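Side-chain contact in flavin reductase domain protein, FMN-binding (Shewanella baltica, PDB 3HMZ), which binds flavin mononucleotide and probably works as a flavin-dependent oxidoreductase that uses NADH or NADPH: residues K69-E72 against F73-S77. Numbering follows the deposited sequence. Where two conformers were deposited one is given.
Sequences KTRE and FIEQS. With FMN (flavin mononucleotide), chain B.
R71 and E75, one helical turn apart, form a salt bridge. R71 NE donates to E75 OE2 at 2.8 Å, meeting it from above the carboxylate plane, and the two flat groups stand almost perpendicular, at 87°. A water closes a ring between them: it accepts from R71 NH2 and donates to the same OE2. The other R71 donors are also satisfied: NH1 by D148 and the L64 carbonyl, NH2 by the Q144 carbonyl. R71 runs extended from CG to NE, which carries its guanidinium out to these partners. A methionine in its place would probably leave both E75 and D148 without their cationic mate.

The K69 chain is bent at chi2 (60°) and chi3 (66°), which turns it along the F73 ring and brings NZ to E72. Its CG lies over one face of that ring in a CH-pi contact, 4.3 Å from the centroid, and its NZ pairs with E72 OE1 at 3.1 Å. F73 O accepts from both S77 N and S77 OG, on opposite faces of its plane.

The backbone carbonyls of residues 69-72 take the usual i+4 amides. At the first turn, K69 N donates to FMN O3P at 2.9 Å, and T70 N and OG1 both grip O2P, OG1 at 2.7 Å. This is a helix N-terminus binding a phosphate, here in the FMN site of a flavin reductase-like domain.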
loop_
_atom_site.group_PDB
_atom_site.type_symbol
_atom_site.label_atom_id
_atom_site.label_comp_id
_atom_site.label_asym_id
_atom_site.label_seq_id
_atom_site.Cartn_x
_atom_site.Cartn_y
_atom_site.Cartn_z
ATOM N N LYS A 69 -20.674 -6.577 0.358
ATOM C CA LYS A 69 -21.093 -7.975 0.314
ATOM C C LYS A 69 -19.879 -8.880 0.449
ATOM O O LYS A 69 -19.921 -9.884 1.128
ATOM C CB LYS A 69 -21.895 -8.294 -0.954
ATOM C CG LYS A 69 -22.441 -9.730 -1.021
ATOM C CD LYS A 69 -23.402 -10.094 0.120
ATOM C CE LYS A 69 -24.658 -9.334 0.082
ATOM N NZ LYS A 69 -25.633 -10.001 1.092
ATOM N N THR A 70 -18.752 -8.469 -0.132
ATOM C CA THR A 70 -17.530 -9.278 -0.020
ATOM C C THR A 70 -17.104 -9.494 1.439
ATOM O O THR A 70 -16.711 -10.593 1.808
ATOM C CB THR A 70 -16.378 -8.684 -0.871
ATOM O OG1 THR A 70 -16.834 -8.501 -2.202
ATOM C CG2 THR A 70 -15.206 -9.636 -0.888
ATOM N N ARG A 71 -17.217 -8.450 2.269
ATOM C CA ARG A 71 -16.903 -8.603 3.696
ATOM C C ARG A 71 -17.766 -9.703 4.338
ATOM O O ARG A 71 -17.267 -10.542 5.110
ATOM C CB ARG A 71 -17.104 -7.294 4.419
ATOM C CG ARG A 71 -16.969 -7.428 5.911
ATOM C CD ARG A 71 -17.002 -6.105 6.547
ATOM N NE ARG A 71 -17.088 -6.239 8.011
ATOM C CZ ARG A 71 -16.598 -5.381 8.895
ATOM N NH1 ARG A 71 -15.916 -4.299 8.495
ATOM N NH2 ARG A 71 -16.756 -5.610 10.213
ATOM N N GLU A 72 -19.052 -9.675 4.013
ATOM C CA GLU A 72 -19.970 -10.706 4.544
ATOM C C GLU A 72 -19.490 -12.111 4.175
ATOM O O GLU A 72 -19.431 -13.015 5.012
ATOM C CB GLU A 72 -21.375 -10.454 4.020
ATOM C CG GLU A 72 -22.443 -11.441 4.508
ATOM C CD GLU A 72 -23.750 -11.170 3.843
ATOM O OE1 GLU A 72 -24.159 -9.987 3.864
ATOM O OE2 GLU A 72 -24.317 -12.151 3.254
ATOM N N PHE A 73 -19.108 -12.280 2.912
ATOM C CA PHE A 73 -18.624 -13.578 2.443
ATOM C C PHE A 73 -17.372 -14.015 3.173
ATOM O O PHE A 73 -17.204 -15.207 3.480
ATOM C CB PHE A 73 -18.371 -13.531 0.931
ATOM C CG PHE A 73 -19.593 -13.584 0.070
ATOM C CD1 PHE A 73 -20.909 -13.448 0.582
ATOM C CD2 PHE A 73 -19.436 -13.735 -1.312
ATOM C CE1 PHE A 73 -22.001 -13.518 -0.270
ATOM C CE2 PHE A 73 -20.556 -13.790 -2.164
ATOM C CZ PHE A 73 -21.825 -13.654 -1.633
ATOM N N ILE A 74 -16.451 -13.056 3.381
ATOM C CA ILE A 74 -15.218 -13.342 4.124
ATOM C C ILE A 74 -15.487 -13.741 5.588
ATOM O O ILE A 74 -14.878 -14.661 6.101
ATOM C CB ILE A 74 -14.209 -12.193 3.990
ATOM C CG1 ILE A 74 -13.738 -12.179 2.527
ATOM C CG2 ILE A 74 -13.021 -12.404 4.923
ATOM C CD1 ILE A 74 -12.856 -10.983 2.131
ATOM N N GLU A 75 -16.412 -13.036 6.223
ATOM C CA GLU A 75 -16.785 -13.339 7.605
ATOM C C GLU A 75 -17.396 -14.724 7.694
ATOM O O GLU A 75 -17.115 -15.445 8.640
ATOM C CB GLU A 75 -17.760 -12.300 8.120
ATOM C CG GLU A 75 -17.121 -10.923 8.387
ATOM C CD GLU A 75 -18.126 -9.800 8.530
ATOM O OE1 GLU A 75 -19.278 -9.924 8.051
ATOM O OE2 GLU A 75 -17.763 -8.758 9.110
ATOM N N GLN A 76 -18.184 -15.092 6.691
ATOM C CA GLN A 76 -18.845 -16.389 6.675
ATOM C C GLN A 76 -17.884 -17.530 6.339
ATOM O O GLN A 76 -17.907 -18.561 6.962
ATOM C CB GLN A 76 -20.043 -16.354 5.726
ATOM C CG GLN A 76 -21.170 -15.440 6.184
ATOM C CD GLN A 76 -22.227 -15.156 5.111
ATOM O OE1 GLN A 76 -22.069 -15.494 3.927
ATOM N NE2 GLN A 76 -23.325 -14.528 5.532
ATOM N N SER A 77 -17.012 -17.342 5.342
ATOM C CA SER A 77 -16.133 -18.413 4.896
ATOM C C SER A 77 -14.720 -18.465 5.469
ATOM O O SER A 77 -14.088 -19.521 5.429
ATOM C CB SER A 77 -16.040 -18.366 3.361
ATOM O OG SER A 77 -15.268 -17.238 2.961
HETATM N N1 FMN B . -13.825 -0.689 -0.302
HETATM C C2 FMN B . -13.246 -1.154 0.855
HETATM O O2 FMN B . -13.968 -1.597 1.748
HETATM N N3 FMN B . -11.869 -1.139 0.971
HETATM C C4 FMN B . -11.046 -0.648 0.006
HETATM O O4 FMN B . -9.803 -0.649 0.209
HETATM C C4A FMN B . -11.652 -0.157 -1.162
HETATM N N5 FMN B . -10.888 0.342 -2.201
HETATM C C5A FMN B . -11.435 0.647 -3.438
HETATM C C6 FMN B . -10.620 0.976 -4.533
HETATM C C7 FMN B . -11.168 1.305 -5.769
HETATM C C7M FMN B . -10.285 1.635 -6.932
HETATM C C8 FMN B . -12.558 1.310 -5.915
HETATM C C8M FMN B . -13.204 1.670 -7.238
HETATM C C9 FMN B . -13.349 0.972 -4.826
HETATM C C9A FMN B . -12.839 0.638 -3.581
HETATM N N10 FMN B . -13.621 0.281 -2.485
HETATM C C10 FMN B . -13.039 -0.180 -1.316
HETATM C "C1'" FMN B . -15.115 0.137 -2.595
HETATM C "C2'" FMN B . -15.618 -1.286 -2.877
HETATM O "O2'" FMN B . -14.843 -1.941 -3.895
HETATM C "C3'" FMN B . -17.075 -1.137 -3.298
HETATM O "O3'" FMN B . -17.826 -0.653 -2.187
HETATM C "C4'" FMN B . -17.676 -2.402 -3.942
HETATM O "O4'" FMN B . -18.820 -1.985 -4.679
HETATM C "C5'" FMN B . -18.070 -3.481 -2.953
HETATM O "O5'" FMN B . -18.671 -4.542 -3.698
HETATM P P FMN B . -19.501 -5.684 -2.944
HETATM O O1P FMN B . -20.123 -6.461 -4.091
HETATM O O2P FMN B . -18.586 -6.499 -2.074
HETATM O O3P FMN B . -20.539 -5.013 -2.083
HETATM O O HOH W 1 -19.358 -7.098 10.731
#